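Cell division control protein Cdc48 (Mycobacterium smegmatis, PDB 5E7P) probably binds and hydrolyses ATP as a member of the AAA ATPase family, and carries bound ADP in the crystal. Local coordinates at residues V290-P295 with T310-A315; A314-S319 with R353-T358; A330-G335 with T346-E351. One frame throughout, in Å; residues are numbered along the deposited sequence.

All three interactions lie in the first AAA ATPase region. Interactions 1 and 2 share helix 302-319, with centres 10 Å apart. Interactions 2 and 3 share helix 344-356, with centres 16 Å apart. Interaction 3 is nested within the loop that interaction 2 closes. Interactions 1 and 3, 13 Å apart between centres, touch where P295 meets A330 and O of G294 meets CB of L331. V313 packs on A355 and E351. Interactions 2 and 3 lie away from the annotated sites. The side chain of L292 is about 11 Å from that of A277, which binds ADP, and about 14 Å from a bound ADP. Interaction 1 is near the pocket but does not line it.

Interaction 1: residues V290-P295 with T310-A315; sequences VELDGP and TSAVAA
V290 and L292 rise from strand 289-293 and meet the face of helix 302-319 that carries A312 and A315. The two alanines are low points on that face, and the branched side chains fit against them. L292 is one bump. Its CD1 lies 3.8 Å from CB of A312, and its CG is almost as near, so the methyl of A312 rests against the fork of the leucine. V290 is the other bump, and its two methyls diverge. With CG1 anti to the backbone N (chi1 179°), that methyl touches the turn at A312, 3.6 Å from the carbonyl O of A312. CG2 goes toward A315, at 4.5 Å from CB of A315. The methyl of A312 is thus shared by both strand residues. No hydrogen bond crosses the contact. Strand 290-293 and helix 310-315 run nearly antiparallel, at 164°, with axes 8.8 Å apart at the closest approach. H215 and L323 also pack against V290 and A312. Strand 289-293 pairs in parallel with strand 321-326. The chain between them passes through helix 294-299 and then helix 302-319, which packs back on the strand. This is the beta-alpha-beta crossover packing of a P-loop NTPase core.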
ATOM      1  N   VAL A 290      -0.261 -24.490 -12.697  1.00 33.44           N
ATOM      2  CA  VAL A 290      -0.750 -25.055 -11.453  1.00 35.02           C
ATOM      3  C   VAL A 290      -0.727 -23.949 -10.406  1.00 37.57           C
ATOM      4  O   VAL A 290       0.341 -23.489  -9.999  1.00 37.05           O
ATOM      5  CB  VAL A 290       0.116 -26.235 -10.991  1.00 31.72           C
ATOM      6  CG1 VAL A 290      -0.402 -26.788  -9.670  1.00 31.52           C
ATOM      7  CG2 VAL A 290       0.137 -27.317 -12.062  1.00 30.68           C
ATOM      8  N   GLU A 291      -1.910 -23.514  -9.983  1.00 39.96           N
ATOM      9  CA  GLU A 291      -2.017 -22.353  -9.109  1.00 41.20           C
ATOM     10  C   GLU A 291      -2.532 -22.677  -7.708  1.00 42.61           C
ATOM     11  O   GLU A 291      -3.547 -23.356  -7.542  1.00 43.03           O
ATOM     12  CB  GLU A 291      -2.896 -21.280  -9.753  1.00 42.69           C
ATOM     13  CG  GLU A 291      -3.021 -20.008  -8.933  1.00 45.51           C
ATOM     14  CD  GLU A 291      -3.778 -18.917  -9.669  1.00 49.60           C
ATOM     15  OE1 GLU A 291      -4.153 -17.916  -9.024  1.00 49.13           O
ATOM     16  OE2 GLU A 291      -3.995 -19.061 -10.892  1.00 52.45           O
ATOM     17  N   LEU A 292      -1.813 -22.181  -6.706  1.00 42.05           N
ATOM     18  CA  LEU A 292      -2.264 -22.229  -5.322  1.00 41.96           C
ATOM     19  C   LEU A 292      -2.559 -20.815  -4.854  1.00 40.44           C
ATOM     20  O   LEU A 292      -1.837 -19.877  -5.198  1.00 36.71           O
ATOM     21  CB  LEU A 292      -1.191 -22.835  -4.414  1.00 41.04           C
ATOM     22  CG  LEU A 292      -1.044 -24.355  -4.339  1.00 42.75           C
ATOM     23  CD1 LEU A 292       0.097 -24.719  -3.407  1.00 42.64           C
ATOM     24  CD2 LEU A 292      -2.337 -24.991  -3.868  1.00 43.94           C
ATOM     25  N   ASP A 293      -3.619 -20.661  -4.070  1.00 41.97           N
ATOM     26  CA  ASP A 293      -3.875 -19.392  -3.409  1.00 41.84           C
ATOM     27  C   ASP A 293      -3.174 -19.392  -2.059  1.00 37.21           C
ATOM     28  O   ASP A 293      -3.628 -20.044  -1.119  1.00 36.71           O
ATOM     29  CB  ASP A 293      -5.374 -19.145  -3.227  1.00 48.36           C
ATOM     30  CG  ASP A 293      -5.668 -17.769  -2.652  1.00 53.05           C
ATOM     31  OD1 ASP A 293      -4.986 -16.802  -3.049  1.00 52.60           O
ATOM     32  OD2 ASP A 293      -6.570 -17.654  -1.798  1.00 57.10           O
ATOM     33  N   GLY A 294      -2.060 -18.669  -1.983  1.00 33.47           N
ATOM     34  CA  GLY A 294      -1.266 -18.553  -0.771  1.00 31.96           C
ATOM     35  C   GLY A 294      -2.024 -18.406   0.539  1.00 33.48           C
ATOM     36  O   GLY A 294      -1.759 -19.144   1.489  1.00 33.38           O
ATOM     37  N   PRO A 295      -2.961 -17.445   0.606  1.00 35.60           N
ATOM     38  CA  PRO A 295      -3.738 -17.267   1.837  1.00 37.13           C
ATOM     39  C   PRO A 295      -4.620 -18.465   2.187  1.00 39.37           C
ATOM     40  O   PRO A 295      -4.677 -18.838   3.357  1.00 43.18           O
ATOM     41  CB  PRO A 295      -4.607 -16.045   1.525  1.00 37.09           C
ATOM     42  CG  PRO A 295      -3.831 -15.290   0.516  1.00 35.22           C
ATOM     43  CD  PRO A 295      -3.174 -16.334  -0.337  1.00 34.84           C
ATOM     44  N   THR A 310       2.484 -30.268  -1.620  1.00 36.34           N
ATOM     45  CA  THR A 310       3.043 -31.499  -2.172  1.00 33.82           C
ATOM     46  C   THR A 310       2.243 -31.972  -3.381  1.00 34.13           C
ATOM     47  O   THR A 310       2.809 -32.417  -4.379  1.00 34.87           O
ATOM     48  CB  THR A 310       3.061 -32.612  -1.104  1.00 34.62           C
ATOM     49  OG1 THR A 310       3.798 -32.159   0.040  1.00 32.72           O
ATOM     50  CG2 THR A 310       3.688 -33.898  -1.649  1.00 34.17           C
ATOM     51  N   SER A 311       0.921 -31.866  -3.283  1.00 35.00           N
ATOM     52  CA  SER A 311       0.032 -32.271  -4.363  1.00 38.47           C
ATOM     53  C   SER A 311       0.200 -31.356  -5.571  1.00 39.52           C
ATOM     54  O   SER A 311       0.147 -31.802  -6.717  1.00 41.80           O
ATOM     55  CB  SER A 311      -1.420 -32.258  -3.879  1.00 41.70           C
ATOM     56  OG  SER A 311      -2.320 -32.497  -4.946  1.00 45.17           O
ATOM     57  N   ALA A 312       0.409 -30.072  -5.303  1.00 36.95           N
ATOM     58  CA  ALA A 312       0.578 -29.081  -6.357  1.00 32.67           C
ATOM     59  C   ALA A 312       1.908 -29.252  -7.082  1.00 31.81           C
ATOM     60  O   ALA A 312       1.990 -29.075  -8.298  1.00 32.44           O
ATOM     61  CB  ALA A 312       0.461 -27.681  -5.783  1.00 25.64           C
ATOM     62  N   VAL A 313       2.950 -29.590  -6.330  1.00 32.17           N
ATOM     63  CA  VAL A 313       4.272 -29.813  -6.907  1.00 34.95           C
ATOM     64  C   VAL A 313       4.300 -31.064  -7.797  1.00 41.35           C
ATOM     65  O   VAL A 313       4.879 -31.054  -8.888  1.00 42.39           O
ATOM     66  CB  VAL A 313       5.353 -29.905  -5.808  1.00 32.78           C
ATOM     67  CG1 VAL A 313       6.658 -30.455  -6.370  1.00 32.76           C
ATOM     68  CG2 VAL A 313       5.573 -28.539  -5.174  1.00 30.43           C
ATOM     69  N   ALA A 314       3.659 -32.134  -7.336  1.00 41.66           N
ATOM     70  CA  ALA A 314       3.601 -33.372  -8.108  1.00 43.26           C
ATOM     71  C   ALA A 314       2.795 -33.198  -9.396  1.00 44.60           C
ATOM     72  O   ALA A 314       3.034 -33.886 -10.388  1.00 46.04           O
ATOM     73  CB  ALA A 314       3.022 -34.502  -7.268  1.00 41.45           C
ATOM     74  N   ALA A 315       1.841 -32.272  -9.372  1.00 42.65           N
ATOM     75  CA  ALA A 315       0.991 -32.020 -10.530  1.00 42.49           C
ATOM     76  C   ALA A 315       1.725 -31.214 -11.600  1.00 45.12           C
ATOM     77  O   ALA A 315       1.559 -31.458 -12.797  1.00 47.99           O
ATOM     78  CB  ALA A 315      -0.283 -31.308 -10.108  1.00 39.66           C
TER

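Interaction 2: residues A314-S319 with R353-T358; sequences AAVTES and RKAVAT
T317 and T358 meet where two helices of the AAA alpha/beta core come together. T317 belongs to helix 302-319, and T358 lies just after helix 344-356. Their side chains cross at about a right angle. The methyl of T317 does most of the touching. Its CG2 lies 3.3 Å from OG1 of T358 and 3.9 Å from CG2 of T358. It therefore rests against both branches of the other threonine. The same methyl reaches the helix backbone, 4.1 Å from CA of A355.

The two hydroxyls do not bond to each other. In T317 the OG1 sits between the backbone N and the carbonyl carbon (chi1 55°), and it bonds back to the carbonyl O of V313, one turn earlier. CG2 is then the branch turned to the neighbouring helix. T358 likewise turns its hydroxyl back to its own segment, which fixes OG1 beside the methyl of T317. The contact is a methyl against a hydroxyl and a methyl, and no hydrogen bond crosses it.

Toward the sheet the packing is lighter. V316 turns CG1 to the methyl of A355, with 4.5 Å between CG1 of V316 and CB of A355. V316 also packs on V361 of strand 361-366, so this side of the contact faces the sheet. Two bonds tie T358 back to the residues before it. Its backbone N donates to the carbonyl O of A355 at 3.0 Å. Its hydroxyl donates to the carbonyl O of K354, with OG1 of T358 2.8 Å from O of K354. The C=O...O angle at that acceptor is 144°. OG1 lies somewhat off the carbonyl plane of K354, tilted by 19°.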
ATOM      1  N   ALA A 314       3.659 -32.134  -7.336  1.00 41.66           N
ATOM      2  CA  ALA A 314       3.601 -33.372  -8.108  1.00 43.26           C
ATOM      3  C   ALA A 314       2.795 -33.198  -9.396  1.00 44.60           C
ATOM      4  O   ALA A 314       3.034 -33.886 -10.388  1.00 46.04           O
ATOM      5  CB  ALA A 314       3.022 -34.502  -7.268  1.00 41.45           C
ATOM      6  N   ALA A 315       1.841 -32.272  -9.372  1.00 42.65           N
ATOM      7  CA  ALA A 315       0.991 -32.020 -10.530  1.00 42.49           C
ATOM      8  C   ALA A 315       1.725 -31.214 -11.600  1.00 45.12           C
ATOM      9  O   ALA A 315       1.559 -31.458 -12.797  1.00 47.99           O
ATOM     10  CB  ALA A 315      -0.283 -31.308 -10.108  1.00 39.66           C
ATOM     11  N   VAL A 316       2.538 -30.256 -11.168  1.00 43.50           N
ATOM     12  CA  VAL A 316       3.286 -29.431 -12.107  1.00 44.03           C
ATOM     13  C   VAL A 316       4.491 -30.181 -12.677  1.00 45.31           C
ATOM     14  O   VAL A 316       4.940 -29.893 -13.784  1.00 47.63           O
ATOM     15  CB  VAL A 316       3.738 -28.087 -11.478  1.00 28.97           C
ATOM     16  CG1 VAL A 316       4.911 -28.295 -10.532  1.00 28.18           C
ATOM     17  CG2 VAL A 316       4.096 -27.083 -12.569  1.00 28.09           C
ATOM     18  N   THR A 317       5.001 -31.152 -11.925  1.00 44.38           N
ATOM     19  CA  THR A 317       6.152 -31.933 -12.368  1.00 45.94           C
ATOM     20  C   THR A 317       5.719 -33.169 -13.148  1.00 50.77           C
ATOM     21  O   THR A 317       6.552 -33.884 -13.704  1.00 52.44           O
ATOM     22  CB  THR A 317       7.044 -32.361 -11.186  1.00 44.29           C
ATOM     23  OG1 THR A 317       6.258 -33.066 -10.217  1.00 45.04           O
ATOM     24  CG2 THR A 317       7.675 -31.143 -10.529  1.00 41.20           C
ATOM     25  N   GLU A 318       4.412 -33.412 -13.191  1.00 53.40           N
ATOM     26  CA  GLU A 318       3.872 -34.545 -13.935  1.00 58.12           C
ATOM     27  C   GLU A 318       3.854 -34.262 -15.433  1.00 60.56           C
ATOM     28  O   GLU A 318       4.051 -35.164 -16.244  1.00 64.25           O
ATOM     29  CB  GLU A 318       2.462 -34.890 -13.452  1.00 59.79           C
ATOM     30  N   SER A 319       3.623 -33.006 -15.798  1.00 59.99           N
ATOM     31  CA  SER A 319       3.523 -32.640 -17.205  1.00 60.22           C
ATOM     32  C   SER A 319       4.406 -31.443 -17.555  1.00 54.82           C
ATOM     33  O   SER A 319       4.663 -31.174 -18.728  1.00 55.25           O
ATOM     34  CB  SER A 319       2.065 -32.346 -17.573  1.00 63.36           C
ATOM     35  OG  SER A 319       1.778 -32.750 -18.901  1.00 66.02           O
ATOM     36  N   ARG A 353      11.616 -26.432  -3.984  1.00 43.02           N
ATOM     37  CA  ARG A 353      12.971 -26.636  -4.482  1.00 47.54           C
ATOM     38  C   ARG A 353      13.022 -27.823  -5.448  1.00 47.86           C
ATOM     39  O   ARG A 353      13.718 -27.787  -6.467  1.00 47.33           O
ATOM     40  CB  ARG A 353      13.926 -26.853  -3.306  1.00 53.46           C
ATOM     41  CG  ARG A 353      15.395 -26.740  -3.662  1.00 59.55           C
ATOM     42  CD  ARG A 353      16.275 -26.803  -2.424  1.00 64.79           C
ATOM     43  NE  ARG A 353      15.948 -25.750  -1.464  1.00 68.13           N
ATOM     44  CZ  ARG A 353      15.431 -25.968  -0.258  1.00 72.03           C
ATOM     45  NH1 ARG A 353      15.183 -27.208   0.145  1.00 74.15           N
ATOM     46  NH2 ARG A 353      15.168 -24.944   0.547  1.00 71.87           N
ATOM     47  N   LYS A 354      12.268 -28.866  -5.120  1.00 47.05           N
ATOM     48  CA  LYS A 354      12.136 -30.034  -5.984  1.00 46.94           C
ATOM     49  C   LYS A 354      11.483 -29.655  -7.311  1.00 42.22           C
ATOM     50  O   LYS A 354      11.853 -30.173  -8.370  1.00 41.07           O
ATOM     51  CB  LYS A 354      11.319 -31.119  -5.275  1.00 50.24           C
ATOM     52  CG  LYS A 354      10.772 -32.205  -6.184  1.00 55.41           C
ATOM     53  CD  LYS A 354       9.847 -33.139  -5.419  1.00 62.04           C
ATOM     54  CE  LYS A 354       9.073 -34.055  -6.358  1.00 66.93           C
ATOM     55  NZ  LYS A 354       9.969 -34.922  -7.171  1.00 70.13           N
ATOM     56  N   ALA A 355      10.513 -28.748  -7.247  1.00 37.66           N
ATOM     57  CA  ALA A 355       9.819 -28.289  -8.446  1.00 36.13           C
ATOM     58  C   ALA A 355      10.738 -27.471  -9.355  1.00 33.45           C
ATOM     59  O   ALA A 355      10.770 -27.681 -10.566  1.00 32.02           O
ATOM     60  CB  ALA A 355       8.581 -27.485  -8.072  1.00 33.77           C
ATOM     61  N   VAL A 356      11.484 -26.544  -8.763  1.00 32.21           N
ATOM     62  CA  VAL A 356      12.381 -25.669  -9.513  1.00 30.43           C
ATOM     63  C   VAL A 356      13.471 -26.455 -10.249  1.00 32.62           C
ATOM     64  O   VAL A 356      13.883 -26.087 -11.347  1.00 33.49           O
ATOM     65  CB  VAL A 356      13.014 -24.610  -8.586  1.00 29.61           C
ATOM     66  CG1 VAL A 356      14.015 -23.752  -9.339  1.00 29.74           C
ATOM     67  CG2 VAL A 356      11.930 -23.739  -7.969  1.00 29.70           C
ATOM     68  N   ALA A 357      13.917 -27.552  -9.651  1.00 32.80           N
ATOM     69  CA  ALA A 357      14.966 -28.371 -10.248  1.00 33.91           C
ATOM     70  C   ALA A 357      14.440 -29.283 -11.360  1.00 35.14           C
ATOM     71  O   ALA A 357      15.220 -29.944 -12.045  1.00 36.95           O
ATOM     72  CB  ALA A 357      15.670 -29.190  -9.172  1.00 33.82           C
ATOM     73  N   THR A 358      13.122 -29.311 -11.538  1.00 34.17           N
ATOM     74  CA  THR A 358      12.502 -30.149 -12.558  1.00 37.77           C
ATOM     75  C   THR A 358      12.519 -29.483 -13.936  1.00 40.51           C
ATOM     76  O   THR A 358      12.046 -28.355 -14.093  1.00 41.70           O
ATOM     77  CB  THR A 358      11.046 -30.503 -12.196  1.00 38.75           C
ATOM     78  OG1 THR A 358      11.002 -31.093 -10.889  1.00 41.23           O
ATOM     79  CG2 THR A 358      10.471 -31.485 -13.207  1.00 39.06           C
TER

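Interaction 3: residues A330-G335 with T346-E351; sequences ALLPAG and TLILAE
In the beta-alpha-beta unit of strand 321-326, helix 344-356 and strand 361-366, L331 and L332 of the connecting loop meet I348 and L349 of the helix. The contact is buried and wholly apolar, and no hydrogen bond joins the two segments.

The two loop leucines use different branches. L331 has CG anti to its own backbone N (chi1 170°), which extends the side chain so that CD1 meets the far end of I348. Here CD1 of L331 and CD1 of I348 are 4.0 Å apart, and the two side chains cross at a slant. L332 points its CB toward the helix and places a methyl on each of two residues. Its CD2 is 4.1 Å from CG2 of I348, and these side chains slide past each other in opposite directions. Its CD1 is 3.8 Å from CD2 of L349, again with the side chains at an oblique angle. The fork of L332 therefore faces two successive helix residues.

I348 is used at two levels. Its CD1, at the tip, takes L331, while CG2, close to the backbone, takes L332. L349 adds only the end of its side chain, by CD2. The closest CA atoms, of L332 and I348, are 8.5 Å apart, so the side chains bridge the distance.

Other parts of the fold close round this cluster. L331 also packs on R305 of helix 302-319 and on V297 of helix 294-299. L332 and L349 both touch D374, and the backbone of L332 bonds to that of D374. The loop that leaves strand 321-326 is thus folded back on the helix that leads to its parallel neighbour, strand 361-366, within a beta-alpha-beta unit of the P-loop NTPase fold.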
ATOM      1  N   ALA A 330       1.676 -15.190   2.797  1.00 27.36           N
ATOM      2  CA  ALA A 330       0.717 -15.779   3.724  1.00 25.24           C
ATOM      3  C   ALA A 330       1.032 -17.255   3.956  1.00 28.82           C
ATOM      4  O   ALA A 330       0.734 -17.803   5.016  1.00 34.70           O
ATOM      5  CB  ALA A 330      -0.696 -15.616   3.197  1.00 23.95           C
ATOM      6  N   LEU A 331       1.639 -17.890   2.956  1.00 26.90           N
ATOM      7  CA  LEU A 331       2.029 -19.295   3.047  1.00 27.41           C
ATOM      8  C   LEU A 331       3.430 -19.462   3.636  1.00 28.01           C
ATOM      9  O   LEU A 331       3.680 -20.388   4.406  1.00 28.16           O
ATOM     10  CB  LEU A 331       1.953 -19.957   1.668  1.00 26.11           C
ATOM     11  CG  LEU A 331       2.534 -21.365   1.507  1.00 26.30           C
ATOM     12  CD1 LEU A 331       1.783 -22.370   2.363  1.00 26.04           C
ATOM     13  CD2 LEU A 331       2.516 -21.786   0.042  1.00 25.86           C
ATOM     14  N   LEU A 332       4.343 -18.568   3.267  1.00 28.17           N
ATOM     15  CA  LEU A 332       5.708 -18.611   3.790  1.00 29.62           C
ATOM     16  C   LEU A 332       6.128 -17.278   4.409  1.00 27.79           C
ATOM     17  O   LEU A 332       6.953 -16.566   3.845  1.00 27.27           O
ATOM     18  CB  LEU A 332       6.697 -19.008   2.692  1.00 28.52           C
ATOM     19  CG  LEU A 332       6.626 -20.445   2.170  1.00 29.33           C
ATOM     20  CD1 LEU A 332       7.568 -20.635   0.998  1.00 25.66           C
ATOM     21  CD2 LEU A 332       6.960 -21.428   3.278  1.00 30.94           C
ATOM     22  N   PRO A 333       5.577 -16.953   5.590  1.00 30.39           N
ATOM     23  CA  PRO A 333       5.866 -15.679   6.262  1.00 31.18           C
ATOM     24  C   PRO A 333       7.328 -15.595   6.688  1.00 32.70           C
ATOM     25  O   PRO A 333       7.921 -16.611   7.037  1.00 33.90           O
ATOM     26  CB  PRO A 333       4.963 -15.717   7.504  1.00 30.95           C
ATOM     27  CG  PRO A 333       4.009 -16.866   7.282  1.00 31.58           C
ATOM     28  CD  PRO A 333       4.739 -17.834   6.420  1.00 30.67           C
ATOM     29  N   ALA A 334       7.896 -14.397   6.667  1.00 34.84           N
ATOM     30  CA  ALA A 334       9.309 -14.217   6.978  1.00 37.85           C
ATOM     31  C   ALA A 334       9.638 -14.488   8.441  1.00 44.49           C
ATOM     32  O   ALA A 334      10.686 -15.055   8.750  1.00 46.42           O
ATOM     33  CB  ALA A 334       9.760 -12.828   6.587  1.00 35.69           C
ATOM     34  N   GLY A 335       8.752 -14.073   9.340  1.00 49.90           N
ATOM     35  CA  GLY A 335       8.960 -14.290  10.761  1.00 59.88           C
ATOM     36  C   GLY A 335       9.791 -13.208  11.425  1.00 68.66           C
ATOM     37  O   GLY A 335      10.689 -12.636  10.810  1.00 68.58           O
ATOM     38  N   THR A 346      10.115 -25.557   6.262  1.00 32.17           N
ATOM     39  CA  THR A 346      11.279 -26.270   5.747  1.00 33.98           C
ATOM     40  C   THR A 346      10.873 -27.341   4.739  1.00 33.76           C
ATOM     41  O   THR A 346      11.495 -27.478   3.683  1.00 32.18           O
ATOM     42  CB  THR A 346      12.107 -26.906   6.879  1.00 36.94           C
ATOM     43  OG1 THR A 346      12.748 -25.872   7.635  1.00 38.03           O
ATOM     44  CG2 THR A 346      13.173 -27.837   6.309  1.00 36.56           C
ATOM     45  N   LEU A 347       9.817 -28.082   5.059  1.00 34.45           N
ATOM     46  CA  LEU A 347       9.319 -29.126   4.168  1.00 34.43           C
ATOM     47  C   LEU A 347       8.615 -28.547   2.944  1.00 33.81           C
ATOM     48  O   LEU A 347       8.711 -29.096   1.841  1.00 31.96           O
ATOM     49  CB  LEU A 347       8.389 -30.081   4.918  1.00 35.50           C
ATOM     50  CG  LEU A 347       9.061 -30.928   6.001  1.00 37.65           C
ATOM     51  CD1 LEU A 347       8.067 -31.880   6.637  1.00 40.33           C
ATOM     52  CD2 LEU A 347      10.239 -31.693   5.427  1.00 37.72           C
ATOM     53  N   ILE A 348       7.903 -27.441   3.141  1.00 32.49           N
ATOM     54  CA  ILE A 348       7.240 -26.766   2.033  1.00 32.85           C
ATOM     55  C   ILE A 348       8.276 -26.252   1.035  1.00 34.69           C
ATOM     56  O   ILE A 348       8.111 -26.402  -0.177  1.00 34.62           O
ATOM     57  CB  ILE A 348       6.351 -25.608   2.520  1.00 30.29           C
ATOM     58  CG1 ILE A 348       5.206 -26.151   3.375  1.00 32.27           C
ATOM     59  CG2 ILE A 348       5.790 -24.832   1.341  1.00 25.05           C
ATOM     60  CD1 ILE A 348       4.292 -25.079   3.920  1.00 31.90           C
ATOM     61  N   LEU A 349       9.350 -25.665   1.556  1.00 34.61           N
ATOM     62  CA  LEU A 349      10.445 -25.169   0.725  1.00 33.79           C
ATOM     63  C   LEU A 349      11.147 -26.301  -0.027  1.00 34.55           C
ATOM     64  O   LEU A 349      11.606 -26.121  -1.155  1.00 34.84           O
ATOM     65  CB  LEU A 349      11.451 -24.386   1.572  1.00 34.41           C
ATOM     66  CG  LEU A 349      10.994 -22.999   2.043  1.00 34.77           C
ATOM     67  CD1 LEU A 349      11.770 -22.554   3.269  1.00 36.50           C
ATOM     68  CD2 LEU A 349      11.139 -21.972   0.935  1.00 31.07           C
ATOM     69  N   ALA A 350      11.222 -27.469   0.602  1.00 34.92           N
ATOM     70  CA  ALA A 350      11.844 -28.633  -0.018  1.00 32.74           C
ATOM     71  C   ALA A 350      11.047 -29.098  -1.229  1.00 33.27           C
ATOM     72  O   ALA A 350      11.622 -29.548  -2.217  1.00 35.23           O
ATOM     73  CB  ALA A 350      11.989 -29.760   0.989  1.00 30.34           C
ATOM     74  N   GLU A 351       9.722 -28.989  -1.146  1.00 32.46           N
ATOM     75  CA  GLU A 351       8.852 -29.334  -2.267  1.00 32.92           C
ATOM     76  C   GLU A 351       9.011 -28.350  -3.426  1.00 33.24           C
ATOM     77  O   GLU A 351       9.120 -28.760  -4.583  1.00 31.28           O
ATOM     78  CB  GLU A 351       7.388 -29.401  -1.824  1.00 33.78           C
ATOM     79  CG  GLU A 351       7.032 -30.668  -1.068  1.00 39.91           C
ATOM     80  CD  GLU A 351       7.246 -31.924  -1.900  1.00 46.39           C
ATOM     81  OE1 GLU A 351       6.757 -31.975  -3.050  1.00 47.39           O
ATOM     82  OE2 GLU A 351       7.908 -32.861  -1.407  1.00 50.46           O
TER